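Local coordinates for protein argonaute (Marinitoga piezophila, PDB 5I4A) that cleaves single-stranded DNA targets as an endonuclease directed by short 5'-hydroxyl guide RNAs, and may defend the cell against invading mobile genetic elements, at residues 360-364 / 365-369; 242-245 / 246-249; 309-312 / 313-317. All coordinates share one frame; numbering follows the deposited sequence.

Interaction 1. Residues 360-364 / 365-369; sequences VKNTE and FINQI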
loop_
_atom_site.group_PDB
_atom_site.type_symbol
_atom_site.label_atom_id
_atom_site.label_comp_id
_atom_site.label_asym_id
_atom_site.label_seq_id
_atom_site.Cartn_x
_atom_site.Cartn_y
_atom_site.Cartn_z
ATOM N N VAL A 360 26.823 5.827 19.070
ATOM C CA VAL A 360 27.132 5.177 20.336
ATOM C C VAL A 360 28.636 4.960 20.398
ATOM O O VAL A 360 29.254 4.563 19.404
ATOM C CB VAL A 360 26.381 3.836 20.489
ATOM C CG1 VAL A 360 26.791 3.128 21.769
ATOM C CG2 VAL A 360 24.876 4.061 20.455
ATOM N N LYS A 361 29.229 5.230 21.557
ATOM C CA LYS A 361 30.654 4.991 21.736
ATOM C C LYS A 361 30.881 3.490 21.875
ATOM O O LYS A 361 30.245 2.829 22.704
ATOM C CB LYS A 361 31.193 5.763 22.942
ATOM C CG LYS A 361 30.772 5.249 24.312
ATOM C CD LYS A 361 30.807 6.350 25.359
ATOM C CE LYS A 361 31.745 6.002 26.504
ATOM N NZ LYS A 361 31.420 6.776 27.736
ATOM N N ASN A 362 31.743 2.942 21.026
ATOM C CA ASN A 362 32.075 1.529 21.123
ATOM C C ASN A 362 32.928 1.295 22.363
ATOM O O ASN A 362 33.886 2.031 22.619
ATOM C CB ASN A 362 32.810 1.061 19.867
ATOM C CG ASN A 362 32.437 -0.356 19.466
ATOM O OD1 ASN A 362 31.733 -1.057 20.192
ATOM N ND2 ASN A 362 32.918 -0.785 18.303
ATOM N N THR A 363 32.560 0.289 23.151
ATOM C CA THR A 363 33.286 -0.062 24.362
ATOM C C THR A 363 33.576 -1.553 24.344
ATOM O O THR A 363 33.029 -2.303 23.532
ATOM C CB THR A 363 32.500 0.301 25.630
ATOM O OG1 THR A 363 31.408 -0.611 25.792
ATOM C CG2 THR A 363 31.957 1.715 25.540
ATOM N N GLU A 364 34.452 -1.984 25.252
ATOM C CA GLU A 364 34.718 -3.412 25.388
ATOM C C GLU A 364 33.437 -4.171 25.698
ATOM O O GLU A 364 33.127 -5.176 25.051
ATOM C CB GLU A 364 35.764 -3.656 26.474
ATOM C CG GLU A 364 36.072 -5.130 26.705
ATOM C CD GLU A 364 37.079 -5.349 27.818
ATOM O OE1 GLU A 364 37.071 -6.442 28.424
ATOM O OE2 GLU A 364 37.875 -4.426 28.090
ATOM N N PHE A 365 32.669 -3.686 26.676
ATOM C CA PHE A 365 31.443 -4.369 27.080
ATOM C C PHE A 365 30.455 -4.470 25.926
ATOM O O PHE A 365 29.898 -5.542 25.661
ATOM C CB PHE A 365 30.799 -3.641 28.260
ATOM C CG PHE A 365 29.419 -4.132 28.586
ATOM C CD1 PHE A 365 29.242 -5.275 29.345
ATOM C CD2 PHE A 365 28.299 -3.463 28.120
ATOM C CE1 PHE A 365 27.975 -5.738 29.644
ATOM C CE2 PHE A 365 27.029 -3.926 28.411
ATOM C CZ PHE A 365 26.868 -5.061 29.177
ATOM N N ILE A 366 30.205 -3.353 25.241
ATOM C CA ILE A 366 29.264 -3.362 24.125
ATOM C C ILE A 366 29.772 -4.260 23.007
ATOM O O ILE A 366 29.011 -5.040 22.419
ATOM C CB ILE A 366 29.015 -1.924 23.632
ATOM C CG1 ILE A 366 28.310 -1.107 24.716
ATOM C CG2 ILE A 366 28.214 -1.931 22.337
ATOM C CD1 ILE A 366 28.277 0.381 24.435
ATOM N N ASN A 367 31.070 -4.181 22.706
ATOM C CA ASN A 367 31.620 -4.954 21.596
ATOM C C ASN A 367 31.577 -6.451 21.878
ATOM O O ASN A 367 31.359 -7.253 20.961
ATOM C CB ASN A 367 33.048 -4.497 21.301
ATOM C CG ASN A 367 33.704 -5.306 20.204
ATOM O OD1 ASN A 367 33.562 -4.999 19.019
ATOM N ND2 ASN A 367 34.433 -6.347 20.592
ATOM N N GLN A 368 31.780 -6.854 23.134
ATOM C CA GLN A 368 31.779 -8.274 23.471
ATOM C C GLN A 368 30.379 -8.855 23.605
ATOM O O GLN A 368 30.253 -10.065 23.823
ATOM C CB GLN A 368 32.567 -8.529 24.765
ATOM C CG GLN A 368 32.073 -7.791 26.010
ATOM C CD GLN A 368 30.885 -8.450 26.686
ATOM O OE1 GLN A 368 30.993 -9.551 27.224
ATOM N NE2 GLN A 368 29.743 -7.770 26.668
ATOM N N ILE A 369 29.333 -8.035 23.488
ATOM C CA ILE A 369 27.973 -8.552 23.595
ATOM C C ILE A 369 27.718 -9.517 22.449
ATOM O O ILE A 369 27.878 -9.170 21.272
ATOM C CB ILE A 369 26.952 -7.412 23.603
ATOM C CG1 ILE A 369 26.916 -6.742 24.979
ATOM C CG2 ILE A 369 25.570 -7.934 23.217
ATOM C CD1 ILE A 369 26.031 -5.516 25.042
HETATM O O HOH W 1 35.078 -6.284 23.128
#

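Interaction 2. Residues 242-245 / 246-249; sequences KTLG and FLNK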
loop_
_atom_site.group_PDB
_atom_site.type_symbol
_atom_site.label_atom_id
_atom_site.label_comp_id
_atom_site.label_asym_id
_atom_site.label_seq_id
_atom_site.Cartn_x
_atom_site.Cartn_y
_atom_site.Cartn_z
ATOM N N LYS A 242 -28.409 8.794 -10.708
ATOM C CA LYS A 242 -28.786 10.143 -11.118
ATOM C C LYS A 242 -27.561 11.020 -11.366
ATOM O O LYS A 242 -27.452 11.661 -12.416
ATOM C CB LYS A 242 -29.694 10.776 -10.064
ATOM C CG LYS A 242 -30.129 12.187 -10.405
ATOM C CD LYS A 242 -31.288 12.640 -9.536
ATOM C CE LYS A 242 -31.815 13.982 -10.011
ATOM N NZ LYS A 242 -32.046 13.975 -11.483
ATOM N N THR A 243 -26.631 11.057 -10.408
ATOM C CA THR A 243 -25.483 11.953 -10.522
ATOM C C THR A 243 -24.595 11.576 -11.703
ATOM O O THR A 243 -24.054 12.452 -12.387
ATOM C CB THR A 243 -24.683 11.944 -9.216
ATOM O OG1 THR A 243 -25.528 12.365 -8.139
ATOM C CG2 THR A 243 -23.485 12.881 -9.304
ATOM N N LEU A 244 -24.439 10.279 -11.965
ATOM C CA LEU A 244 -23.612 9.798 -13.066
ATOM C C LEU A 244 -24.443 9.350 -14.263
ATOM O O LEU A 244 -24.018 8.467 -15.012
ATOM C CB LEU A 244 -22.711 8.661 -12.588
ATOM C CG LEU A 244 -21.798 8.974 -11.405
ATOM C CD1 LEU A 244 -20.902 7.788 -11.099
ATOM C CD2 LEU A 244 -20.971 10.222 -11.680
ATOM N N GLY A 245 -25.617 9.959 -14.461
ATOM C CA GLY A 245 -26.519 9.503 -15.506
ATOM C C GLY A 245 -25.888 9.487 -16.885
ATOM O O GLY A 245 -26.187 8.614 -17.703
ATOM N N PHE A 246 -24.999 10.446 -17.159
ATOM C CA PHE A 246 -24.322 10.492 -18.451
ATOM C C PHE A 246 -23.574 9.200 -18.764
ATOM O O PHE A 246 -23.268 8.941 -19.933
ATOM C CB PHE A 246 -23.356 11.678 -18.499
ATOM C CG PHE A 246 -22.371 11.707 -17.363
ATOM C CD1 PHE A 246 -21.176 11.010 -17.444
ATOM C CD2 PHE A 246 -22.638 12.438 -16.217
ATOM C CE1 PHE A 246 -20.270 11.037 -16.402
ATOM C CE2 PHE A 246 -21.735 12.470 -15.172
ATOM C CZ PHE A 246 -20.551 11.769 -15.264
ATOM N N LEU A 247 -23.274 8.386 -17.750
ATOM C CA LEU A 247 -22.665 7.082 -17.986
ATOM C C LEU A 247 -23.648 6.064 -18.550
ATOM O O LEU A 247 -23.233 4.942 -18.857
ATOM C CB LEU A 247 -22.055 6.535 -16.695
ATOM C CG LEU A 247 -20.833 7.258 -16.122
ATOM C CD1 LEU A 247 -20.243 6.456 -14.973
ATOM C CD2 LEU A 247 -19.789 7.503 -17.200
ATOM N N ASN A 248 -24.930 6.420 -18.695
ATOM C CA ASN A 248 -25.883 5.515 -19.329
ATOM C C ASN A 248 -25.441 5.120 -20.730
ATOM O O ASN A 248 -25.912 4.106 -21.258
ATOM C CB ASN A 248 -27.276 6.153 -19.385
ATOM C CG ASN A 248 -27.441 7.115 -20.556
ATOM O OD1 ASN A 248 -26.507 7.821 -20.940
ATOM N ND2 ASN A 248 -28.639 7.144 -21.129
ATOM N N LYS A 249 -24.546 5.902 -21.336
ATOM C CA LYS A 249 -24.034 5.578 -22.661
ATOM C C LYS A 249 -23.388 4.197 -22.692
ATOM O O LYS A 249 -23.535 3.460 -23.675
ATOM C CB LYS A 249 -23.037 6.651 -23.107
ATOM C CG LYS A 249 -23.688 7.966 -23.526
ATOM C CD LYS A 249 -22.662 9.050 -23.833
ATOM C CE LYS A 249 -23.290 10.163 -24.661
ATOM N NZ LYS A 249 -22.488 11.417 -24.636
#

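Interaction 3. Residues 309-312 / 313-317; sequences FEVQ and KSLKE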
loop_
_atom_site.group_PDB
_atom_site.type_symbol
_atom_site.label_atom_id
_atom_site.label_comp_id
_atom_site.label_asym_id
_atom_site.label_seq_id
_atom_site.Cartn_x
_atom_site.Cartn_y
_atom_site.Cartn_z
ATOM N N PHE A 309 16.780 10.746 34.321
ATOM C CA PHE A 309 16.124 11.194 35.544
ATOM C C PHE A 309 14.666 11.566 35.297
ATOM O O PHE A 309 13.832 11.418 36.197
ATOM C CB PHE A 309 16.896 12.365 36.153
ATOM C CG PHE A 309 18.221 11.968 36.748
ATOM C CD1 PHE A 309 18.275 11.125 37.846
ATOM C CD2 PHE A 309 19.407 12.439 36.214
ATOM C CE1 PHE A 309 19.489 10.755 38.397
ATOM C CE2 PHE A 309 20.626 12.076 36.761
ATOM C CZ PHE A 309 20.666 11.233 37.853
ATOM N N GLU A 310 14.338 12.025 34.086
ATOM C CA GLU A 310 12.948 12.330 33.760
ATOM C C GLU A 310 12.063 11.094 33.842
ATOM O O GLU A 310 10.868 11.205 34.141
ATOM C CB GLU A 310 12.852 12.941 32.362
ATOM C CG GLU A 310 13.502 14.302 32.204
ATOM C CD GLU A 310 13.430 14.806 30.774
ATOM O OE1 GLU A 310 12.787 14.134 29.939
ATOM O OE2 GLU A 310 14.016 15.869 30.481
ATOM N N VAL A 311 12.622 9.912 33.581
ATOM C CA VAL A 311 11.858 8.676 33.503
ATOM C C VAL A 311 12.261 7.679 34.582
ATOM O O VAL A 311 11.857 6.517 34.527
ATOM C CB VAL A 311 11.978 8.038 32.105
ATOM C CG1 VAL A 311 11.515 9.013 31.034
ATOM C CG2 VAL A 311 13.412 7.595 31.848
ATOM N N GLN A 312 13.045 8.113 35.572
ATOM C CA GLN A 312 13.597 7.178 36.549
ATOM C C GLN A 312 12.500 6.492 37.357
ATOM O O GLN A 312 12.590 5.291 37.641
ATOM C CB GLN A 312 14.569 7.908 37.475
ATOM C CG GLN A 312 15.292 7.000 38.451
ATOM C CD GLN A 312 16.195 7.770 39.391
ATOM O OE1 GLN A 312 16.037 8.978 39.567
ATOM N NE2 GLN A 312 17.151 7.075 39.998
ATOM N N LYS A 313 11.456 7.234 37.732
ATOM C CA LYS A 313 10.359 6.637 38.489
ATOM C C LYS A 313 9.698 5.513 37.699
ATOM O O LYS A 313 9.461 4.420 38.228
ATOM C CB LYS A 313 9.334 7.705 38.865
ATOM C CG LYS A 313 8.166 7.172 39.676
ATOM C CD LYS A 313 7.238 8.283 40.134
ATOM C CE LYS A 313 6.103 7.733 40.988
ATOM N NZ LYS A 313 5.237 6.787 40.230
ATOM N N SER A 314 9.403 5.764 36.422
ATOM C CA SER A 314 8.813 4.728 35.580
ATOM C C SER A 314 9.786 3.577 35.359
ATOM O O SER A 314 9.385 2.407 35.374
ATOM C CB SER A 314 8.377 5.329 34.246
ATOM O OG SER A 314 7.385 6.321 34.435
ATOM N N LEU A 315 11.067 3.889 35.144
ATOM C CA LEU A 315 12.077 2.840 35.022
ATOM C C LEU A 315 12.085 1.937 36.249
ATOM O O LEU A 315 12.183 0.709 36.127
ATOM C CB LEU A 315 13.456 3.459 34.813
ATOM C CG LEU A 315 13.761 4.090 33.456
ATOM C CD1 LEU A 315 15.155 4.697 33.473
ATOM C CD2 LEU A 315 13.635 3.064 32.344
ATOM N N LYS A 316 11.988 2.527 37.443
ATOM C CA LYS A 316 11.924 1.726 38.660
ATOM C C LYS A 316 10.656 0.884 38.695
ATOM O O LYS A 316 10.705 -0.317 38.984
ATOM C CB LYS A 316 11.996 2.627 39.892
ATOM C CG LYS A 316 13.343 3.279 40.120
ATOM C CD LYS A 316 13.373 3.960 41.476
ATOM C CE LYS A 316 14.786 4.333 41.882
ATOM N NZ LYS A 316 14.868 4.557 43.349
ATOM N N GLU A 317 9.506 1.503 38.407
ATOM C CA GLU A 317 8.243 0.769 38.422
ATOM C C GLU A 317 8.262 -0.387 37.428
ATOM O O GLU A 317 7.678 -1.444 37.684
ATOM C CB GLU A 317 7.079 1.710 38.103
ATOM C CG GLU A 317 6.791 2.735 39.185
ATOM C CD GLU A 317 5.702 3.712 38.782
ATOM O OE1 GLU A 317 5.374 3.771 37.580
ATOM O OE2 GLU A 317 5.172 4.418 39.669
HETATM O O HOH W 2 9.239 8.627 35.433
#

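Interaction 1. Residues 360-364 / 365-369
Thr363 turns its hydroxyl onto the backbone of Ile366: OG1 accepts from Ile366 N at 3.0 Å, with an almost straight N-H...O angle of 171°. The torsion explains the reach, since at chi1 73° OG1 stands between the backbone N and the carbonyl carbon and faces the first turn. Two main-chain bonds follow, Asn367 N to Thr363 O at 2.8 Å and Gln368 N to Glu364 O at 2.9 Å. This is a side-chain N-cap: Thr363 precedes the short helix 364-367 of the Mid domain and supplies an acceptor to an N-H of its opening turn. With an alanine here, Ile366 N would probably lose its acceptor and the helix start would be held less firmly. A water adds a polar bridge, donating to Glu364 O and accepting from Asn367 ND2 at 2.6 Å. The apolar pair is Ile366 CD1 with Val360 CG1, at 4.1 Å, the two side chains crossing at a slant; Ile366 CD1 also lies 3.6 Å from the carbonyl oxygen Lys361 O. Val360 also touches Phe301 of strand 295-302, and the Phe365 ring meets that of Phe351 with planes about 20° apart.

Interaction 2. Residues 242-245 / 246-249
The Phe246 ring lies across the backbone of Thr243 and Leu244, with the carbonyl carbon of Leu244 over one face, 4.1 Å above the plane and displaced toward the rim. Thr243 O approaches obliquely, 3.6 Å from Phe246 CE2, and Gly245 C is also oblique to the ring. At the far end of the ring, Phe246 CZ meets Leu244 CD2 at 3.9 Å. A chi1 of 54° places CG between the backbone N and the carbonyl carbon, which folds the ring back over the residues that precede it. The ring also packs edge-to-face with Phe99 of helix 84-101. The backbone beneath is a 3-10 turn in linker L2, entered one residue after helix 240-243, through Leu244, the first to depart from helical phi/psi. Its evidence is a pair of i to i+3 bonds: Leu247 N donates to Leu244 O at 2.8 Å and Asn248 N to Gly245 O at 2.7 Å. Leu244 and Leu247 run side by side, pointing the same way, with Leu244 CB 4.1 Å from Leu247 CD1; Leu244 further touches Tyr133 of strand 127-140 and Phe104. On the exposed flank, Asn248 CB rests 3.2 Å from Gly245 O.

Interaction 3. Residues 309-312 / 313-317
Val311 and Leu315 join across a helix-to-helix junction in the Mid domain: helix 305-310 ends, Val311 leaves helical phi/psi and takes the N-cap position, and helix 312-320 starts at once. Lys313 NZ is modelled in a salt bridge with Glu317 OE2, four residues and one turn further along, at a distance too short to be relied on. Ser314 has its backbone N satisfied by a water, 3.0 Å away, which also donates weakly to Glu310 O and so links the two helices; its hydroxyl makes a weak hydrogen bond to Glu408 O. Leu315 N donates to Val311 O at 2.8 Å. The Leu315 side chain also closes on Val311, CG lying 3.3 Å from Val311 O and CD1 3.8 Å from Val311 CG2. With Val311 CG1 anti to the carbonyl carbon (chi1 -57°), the other methyl, CG2, is left between the backbone N and the carbonyl carbon, where it meets Leu315. Val311 also touches Lys404 and Glu408 of helix 404-409. Lys316 N bonds to Gln312 O at 2.8 Å, and the two extended side chains run alongside each other, Lys316 CE lying 4.1 Å from Gln312 NE2.

In the fold
All three contacts are local and lie well away from the chain's centre, but they divide between the two lobes. Interactions 1 and 3 share the Mid domain, their centres about 25 Å apart and nearest atoms about 15 Å apart without touching; interaction 2, in linker L2, lies on the opposite side of the chain's centre, its centre about 69 Å from that of interaction 1 and about 64 Å from that of interaction 3. Interaction 1 is largely surface, and a side-chain hydroxyl caps its helix. Interaction 3 is partly buried and has a valine at the N-cap, whose side chain offers no such acceptor. Interaction 2, also partly buried, joins the end of helix 240-243 to a 3-10 segment and relies most on aromatic and aliphatic packing, against helix 84-101.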